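Local coordinates for protein beta-lactamase (Klebsiella pneumoniae, PDB 6HUH) that probably hydrolyses beta-lactam antibiotics to substituted beta-amino acids, as a class D serine beta-lactamase that confers antibiotic resistance, at residues L75-W88 and M98-T110. Numbering follows the deposited sequence.
Sequences LPFKAGDPDFLPEW and MTYSVIWYSQRLT. With SO4 (sulfate ion), chain C.
Tyr100 CD1 lies 3.7 Å from Glu87 CG, and Tyr100 O takes a hydrogen bond from Trp88 NE1 (2.8 Å), the oxygen lying in the indole plane. The Ser101 hydroxyl pairs with Lys197 and sulfate O4, beside the probable acylated serine, Ser51. The Ser101-Val102-Ile103 run matches the Ser-X-Val/Ile motif of class D beta-lactamases, so the 75-88 loop packs on an active-site element. Val102 CA sits over the five-membered ring of Trp88 in a CH-pi contact, with Leu85 CB on the opposite face. Ile103 CG1 lies 3.5 Å from Trp88 CH2, and CD1 against Pro82 CG. Trp104 CG stands between backbone N and carbonyl carbon (chi1 62°), which turns the indole into the loop; NE1 donates to Trp88 O (2.8 Å), and the Phe77 edge meets the indole face, planes at 64°. Tyr105 CE2 touches Leu75 CG at 3.7 Å. Arg108 bends at chi2 and chi3; Trp104 CE3 lies over the centre of one guanidinium face. Arg108 grips Asp81 end-on in a salt bridge: NH2 reaches OD2 (2.8 Å) on its syn lone pair, NH1 reaches OD1, and OD2 also accepts from NH1 and Lys78 N. NH2 also donates to Pro76 O, which a water links to NE.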
loop_
_atom_site.group_PDB
_atom_site.type_symbol
_atom_site.label_atom_id
_atom_site.label_comp_id
_atom_site.label_asym_id
_atom_site.label_seq_id
_atom_site.Cartn_x
_atom_site.Cartn_y
_atom_site.Cartn_z
ATOM N N LEU A 75 -6.524 8.571 9.547
ATOM C CA LEU A 75 -7.514 8.661 10.623
ATOM C C LEU A 75 -7.484 7.456 11.589
ATOM O O LEU A 75 -7.439 6.317 11.129
ATOM C CB LEU A 75 -8.937 8.900 10.078
ATOM C CG LEU A 75 -9.165 10.085 9.102
ATOM C CD1 LEU A 75 -10.609 10.131 8.646
ATOM C CD2 LEU A 75 -8.775 11.437 9.715
ATOM N N PRO A 76 -7.497 7.671 12.927
ATOM C CA PRO A 76 -7.475 6.523 13.847
ATOM C C PRO A 76 -8.835 5.843 14.045
ATOM O O PRO A 76 -9.884 6.488 13.957
ATOM C CB PRO A 76 -7.004 7.149 15.154
ATOM C CG PRO A 76 -7.541 8.538 15.114
ATOM C CD PRO A 76 -7.502 8.954 13.669
ATOM N N PHE A 77 -8.807 4.545 14.378
ATOM C CA PHE A 77 -9.999 3.761 14.706
ATOM C C PHE A 77 -10.490 4.212 16.094
ATOM O O PHE A 77 -9.675 4.425 16.989
ATOM C CB PHE A 77 -9.636 2.265 14.730
ATOM C CG PHE A 77 -10.749 1.346 15.184
ATOM C CD1 PHE A 77 -11.726 0.912 14.289
ATOM C CD2 PHE A 77 -10.795 0.875 16.494
ATOM C CE1 PHE A 77 -12.736 0.038 14.703
ATOM C CE2 PHE A 77 -11.820 0.017 16.908
ATOM C CZ PHE A 77 -12.781 -0.394 16.011
ATOM N N LYS A 78 -11.803 4.341 16.282
ATOM C CA LYS A 78 -12.364 4.751 17.580
ATOM C C LYS A 78 -13.354 3.700 18.092
ATOM O O LYS A 78 -13.984 3.034 17.277
ATOM C CB LYS A 78 -13.091 6.104 17.457
ATOM C CG LYS A 78 -12.217 7.311 17.120
ATOM C CD LYS A 78 -13.100 8.541 16.910
ATOM C CE LYS A 78 -12.429 9.652 16.146
ATOM N NZ LYS A 78 -13.432 10.629 15.644
ATOM N N ALA A 79 -13.521 3.584 19.436
ATOM C CA ALA A 79 -14.480 2.660 20.071
ATOM C C ALA A 79 -15.885 3.078 19.657
ATOM O O ALA A 79 -16.272 4.233 19.824
ATOM C CB ALA A 79 -14.344 2.698 21.588
ATOM N N GLY A 80 -16.598 2.153 19.041
ATOM C CA GLY A 80 -17.928 2.396 18.502
ATOM C C GLY A 80 -17.961 2.337 16.984
ATOM O O GLY A 80 -19.038 2.454 16.384
ATOM N N ASP A 81 -16.779 2.165 16.343
ATOM C CA ASP A 81 -16.700 2.036 14.889
ATOM C C ASP A 81 -16.837 0.567 14.521
ATOM O O ASP A 81 -16.318 -0.282 15.258
ATOM C CB ASP A 81 -15.387 2.597 14.310
ATOM C CG ASP A 81 -15.275 4.104 14.276
ATOM O OD1 ASP A 81 -16.324 4.780 14.234
ATOM O OD2 ASP A 81 -14.135 4.611 14.262
ATOM N N PRO A 82 -17.525 0.247 13.394
ATOM C CA PRO A 82 -17.659 -1.167 12.984
ATOM C C PRO A 82 -16.302 -1.861 12.863
ATOM O O PRO A 82 -15.372 -1.314 12.265
ATOM C CB PRO A 82 -18.385 -1.081 11.636
ATOM C CG PRO A 82 -18.249 0.347 11.211
ATOM C CD PRO A 82 -18.205 1.148 12.443
ATOM N N ASP A 83 -16.175 -3.026 13.512
ATOM C CA ASP A 83 -14.946 -3.817 13.555
ATOM C C ASP A 83 -15.198 -5.259 13.106
ATOM O O ASP A 83 -14.791 -6.210 13.782
ATOM C CB ASP A 83 -14.299 -3.743 14.968
ATOM C CG ASP A 83 -15.231 -3.931 16.169
ATOM O OD1 ASP A 83 -16.301 -4.563 16.006
ATOM O OD2 ASP A 83 -14.865 -3.478 17.281
ATOM N N PHE A 84 -15.873 -5.413 11.951
ATOM C CA PHE A 84 -16.229 -6.717 11.368
ATOM C C PHE A 84 -14.999 -7.473 10.859
ATOM O O PHE A 84 -14.915 -8.692 11.024
ATOM C CB PHE A 84 -17.309 -6.569 10.269
ATOM C CG PHE A 84 -18.513 -5.726 10.645
ATOM C CD1 PHE A 84 -19.130 -5.871 11.885
ATOM C CD2 PHE A 84 -19.051 -4.815 9.744
ATOM C CE1 PHE A 84 -20.239 -5.092 12.229
ATOM C CE2 PHE A 84 -20.161 -4.037 10.088
ATOM C CZ PHE A 84 -20.754 -4.189 11.325
ATOM N N LEU A 85 -14.040 -6.739 10.259
ATOM C CA LEU A 85 -12.779 -7.289 9.764
ATOM C C LEU A 85 -11.654 -6.824 10.683
ATOM O O LEU A 85 -11.661 -5.654 11.073
ATOM C CB LEU A 85 -12.493 -6.845 8.312
ATOM C CG LEU A 85 -13.337 -7.485 7.189
ATOM C CD1 LEU A 85 -13.135 -6.747 5.872
ATOM C CD2 LEU A 85 -13.009 -8.974 7.003
ATOM N N PRO A 86 -10.679 -7.701 11.035
ATOM C CA PRO A 86 -9.573 -7.266 11.925
ATOM C C PRO A 86 -8.696 -6.123 11.377
ATOM O O PRO A 86 -8.184 -5.325 12.162
ATOM C CB PRO A 86 -8.749 -8.548 12.131
ATOM C CG PRO A 86 -9.647 -9.678 11.719
ATOM C CD PRO A 86 -10.540 -9.125 10.655
ATOM N N GLU A 87 -8.545 -6.039 10.034
ATOM C CA GLU A 87 -7.747 -5.024 9.324
ATOM C C GLU A 87 -8.320 -3.582 9.442
ATOM O O GLU A 87 -7.629 -2.606 9.115
ATOM C CB GLU A 87 -7.488 -5.394 7.842
ATOM C CG GLU A 87 -8.097 -6.665 7.265
ATOM C CD GLU A 87 -7.494 -7.990 7.689
ATOM O OE1 GLU A 87 -7.758 -8.417 8.837
ATOM O OE2 GLU A 87 -6.912 -8.679 6.824
ATOM N N TRP A 88 -9.577 -3.466 9.910
ATOM C CA TRP A 88 -10.261 -2.203 10.136
ATOM C C TRP A 88 -9.850 -1.591 11.476
ATOM O O TRP A 88 -9.999 -0.388 11.659
ATOM C CB TRP A 88 -11.780 -2.432 10.161
ATOM C CG TRP A 88 -12.457 -2.728 8.845
ATOM C CD1 TRP A 88 -11.872 -2.894 7.625
ATOM C CD2 TRP A 88 -13.859 -2.903 8.645
ATOM N NE1 TRP A 88 -12.829 -3.163 6.677
ATOM C CE2 TRP A 88 -14.057 -3.178 7.275
ATOM C CE3 TRP A 88 -14.973 -2.866 9.495
ATOM C CZ2 TRP A 88 -15.329 -3.401 6.733
ATOM C CZ3 TRP A 88 -16.228 -3.093 8.960
ATOM C CH2 TRP A 88 -16.398 -3.375 7.598
ATOM N N MET A 98 -9.138 1.779 0.579
ATOM C CA MET A 98 -9.482 1.080 -0.653
ATOM C C MET A 98 -9.174 -0.406 -0.553
ATOM O O MET A 98 -10.034 -1.233 -0.885
ATOM C CB MET A 98 -8.757 1.715 -1.854
ATOM C CG MET A 98 -9.290 3.069 -2.223
ATOM S SD MET A 98 -11.070 3.044 -2.564
ATOM C CE MET A 98 -11.208 4.453 -3.567
ATOM N N THR A 99 -7.962 -0.731 -0.045
ATOM C CA THR A 99 -7.425 -2.082 0.110
ATOM C C THR A 99 -8.332 -2.979 0.995
ATOM O O THR A 99 -8.928 -3.918 0.461
ATOM C CB THR A 99 -5.951 -2.017 0.569
ATOM O OG1 THR A 99 -5.208 -1.247 -0.387
ATOM C CG2 THR A 99 -5.307 -3.387 0.686
ATOM N N TYR A 100 -8.474 -2.671 2.296
ATOM C CA TYR A 100 -9.260 -3.482 3.237
ATOM C C TYR A 100 -10.754 -3.043 3.353
ATOM O O TYR A 100 -11.446 -3.487 4.282
ATOM C CB TYR A 100 -8.553 -3.550 4.609
ATOM C CG TYR A 100 -7.074 -3.825 4.458
ATOM C CD1 TYR A 100 -6.601 -5.122 4.278
ATOM C CD2 TYR A 100 -6.158 -2.786 4.398
ATOM C CE1 TYR A 100 -5.248 -5.372 4.063
ATOM C CE2 TYR A 100 -4.805 -3.024 4.185
ATOM C CZ TYR A 100 -4.355 -4.316 4.007
ATOM O OH TYR A 100 -3.018 -4.521 3.775
ATOM N N SER A 101 -11.262 -2.228 2.374
ATOM C CA SER A 101 -12.656 -1.746 2.323
ATOM C C SER A 101 -13.152 -1.316 3.713
ATOM O O SER A 101 -14.122 -1.865 4.249
ATOM C CB SER A 101 -13.586 -2.794 1.709
ATOM O OG SER A 101 -13.403 -2.936 0.310
ATOM N N VAL A 102 -12.433 -0.355 4.307
ATOM C CA VAL A 102 -12.703 0.188 5.636
ATOM C C VAL A 102 -13.926 1.091 5.560
ATOM O O VAL A 102 -13.852 2.211 5.040
ATOM C CB VAL A 102 -11.468 0.880 6.254
ATOM C CG1 VAL A 102 -11.602 0.967 7.764
ATOM C CG2 VAL A 102 -10.181 0.154 5.871
ATOM N N ILE A 103 -15.064 0.576 6.056
ATOM C CA ILE A 103 -16.333 1.285 5.996
ATOM C C ILE A 103 -16.373 2.487 6.919
ATOM O O ILE A 103 -16.957 3.495 6.530
ATOM C CB ILE A 103 -17.556 0.358 6.184
ATOM C CG1 ILE A 103 -17.690 -0.146 7.622
ATOM C CG2 ILE A 103 -17.542 -0.798 5.164
ATOM C CD1 ILE A 103 -19.028 -0.767 7.949
ATOM N N TRP A 104 -15.742 2.410 8.118
ATOM C CA TRP A 104 -15.755 3.524 9.067
ATOM C C TRP A 104 -15.052 4.768 8.529
ATOM O O TRP A 104 -15.465 5.876 8.849
ATOM C CB TRP A 104 -15.252 3.134 10.456
ATOM C CG TRP A 104 -13.835 2.653 10.579
ATOM C CD1 TRP A 104 -13.444 1.382 10.871
ATOM C CD2 TRP A 104 -12.644 3.470 10.679
ATOM N NE1 TRP A 104 -12.081 1.337 11.069
ATOM C CE2 TRP A 104 -11.566 2.602 10.944
ATOM C CE3 TRP A 104 -12.381 4.845 10.531
ATOM C CZ2 TRP A 104 -10.242 3.052 11.015
ATOM C CZ3 TRP A 104 -11.072 5.289 10.610
ATOM C CH2 TRP A 104 -10.022 4.402 10.865
ATOM N N TYR A 105 -14.047 4.586 7.662
ATOM C CA TYR A 105 -13.299 5.670 7.021
ATOM C C TYR A 105 -14.176 6.358 5.960
ATOM O O TYR A 105 -14.011 7.550 5.695
ATOM C CB TYR A 105 -11.995 5.127 6.424
ATOM C CG TYR A 105 -11.005 6.186 6.007
ATOM C CD1 TYR A 105 -11.030 6.726 4.726
ATOM C CD2 TYR A 105 -9.992 6.600 6.871
ATOM C CE1 TYR A 105 -10.111 7.696 4.330
ATOM C CE2 TYR A 105 -9.041 7.534 6.471
ATOM C CZ TYR A 105 -9.118 8.097 5.207
ATOM O OH TYR A 105 -8.214 9.053 4.815
ATOM N N SER A 106 -15.147 5.627 5.394
ATOM C CA SER A 106 -16.075 6.195 4.414
ATOM C C SER A 106 -17.106 7.052 5.127
ATOM O O SER A 106 -17.485 8.100 4.597
ATOM C CB SER A 106 -16.770 5.091 3.632
ATOM O OG SER A 106 -15.865 4.411 2.779
ATOM N N GLN A 107 -17.552 6.605 6.343
ATOM C CA GLN A 107 -18.516 7.313 7.205
ATOM C C GLN A 107 -17.892 8.600 7.725
ATOM O O GLN A 107 -18.584 9.612 7.800
ATOM C CB GLN A 107 -18.976 6.443 8.380
ATOM C CG GLN A 107 -19.448 5.049 7.983
ATOM C CD GLN A 107 -20.129 4.307 9.105
ATOM O OE1 GLN A 107 -19.666 4.276 10.253
ATOM N NE2 GLN A 107 -21.235 3.656 8.783
ATOM N N ARG A 108 -16.582 8.581 8.039
ATOM C CA ARG A 108 -15.827 9.763 8.490
ATOM C C ARG A 108 -15.855 10.835 7.413
ATOM O O ARG A 108 -16.037 12.011 7.730
ATOM C CB ARG A 108 -14.362 9.414 8.774
ATOM C CG ARG A 108 -14.149 8.499 9.951
ATOM C CD ARG A 108 -14.149 9.212 11.283
ATOM N NE ARG A 108 -13.239 8.521 12.185
ATOM C CZ ARG A 108 -13.578 7.506 12.969
ATOM N NH1 ARG A 108 -14.834 7.075 13.004
ATOM N NH2 ARG A 108 -12.668 6.924 13.737
ATOM N N LEU A 109 -15.682 10.415 6.141
ATOM C CA LEU A 109 -15.742 11.284 4.979
ATOM C C LEU A 109 -17.145 11.840 4.782
ATOM O O LEU A 109 -17.270 13.057 4.641
ATOM C CB LEU A 109 -15.230 10.565 3.706
ATOM C CG LEU A 109 -15.657 11.095 2.318
ATOM C CD1 LEU A 109 -15.233 12.539 2.090
ATOM C CD2 LEU A 109 -15.038 10.285 1.241
ATOM N N THR A 110 -18.190 10.977 4.768
ATOM C CA THR A 110 -19.578 11.423 4.530
ATOM C C THR A 110 -20.088 12.368 5.623
ATOM O O THR A 110 -20.694 13.380 5.276
ATOM C CB THR A 110 -20.540 10.256 4.276
ATOM O OG1 THR A 110 -20.620 9.403 5.422
ATOM C CG2 THR A 110 -20.190 9.459 3.018
HETATM S S SO4 C . -14.827 -6.285 -0.095
HETATM O O1 SO4 C . -14.726 -6.447 1.359
HETATM O O2 SO4 C . -15.218 -7.548 -0.725
HETATM O O3 SO4 C . -15.842 -5.287 -0.382
HETATM O O4 SO4 C . -13.536 -5.852 -0.628
HETATM O O HOH W 1 -10.797 9.093 13.252
#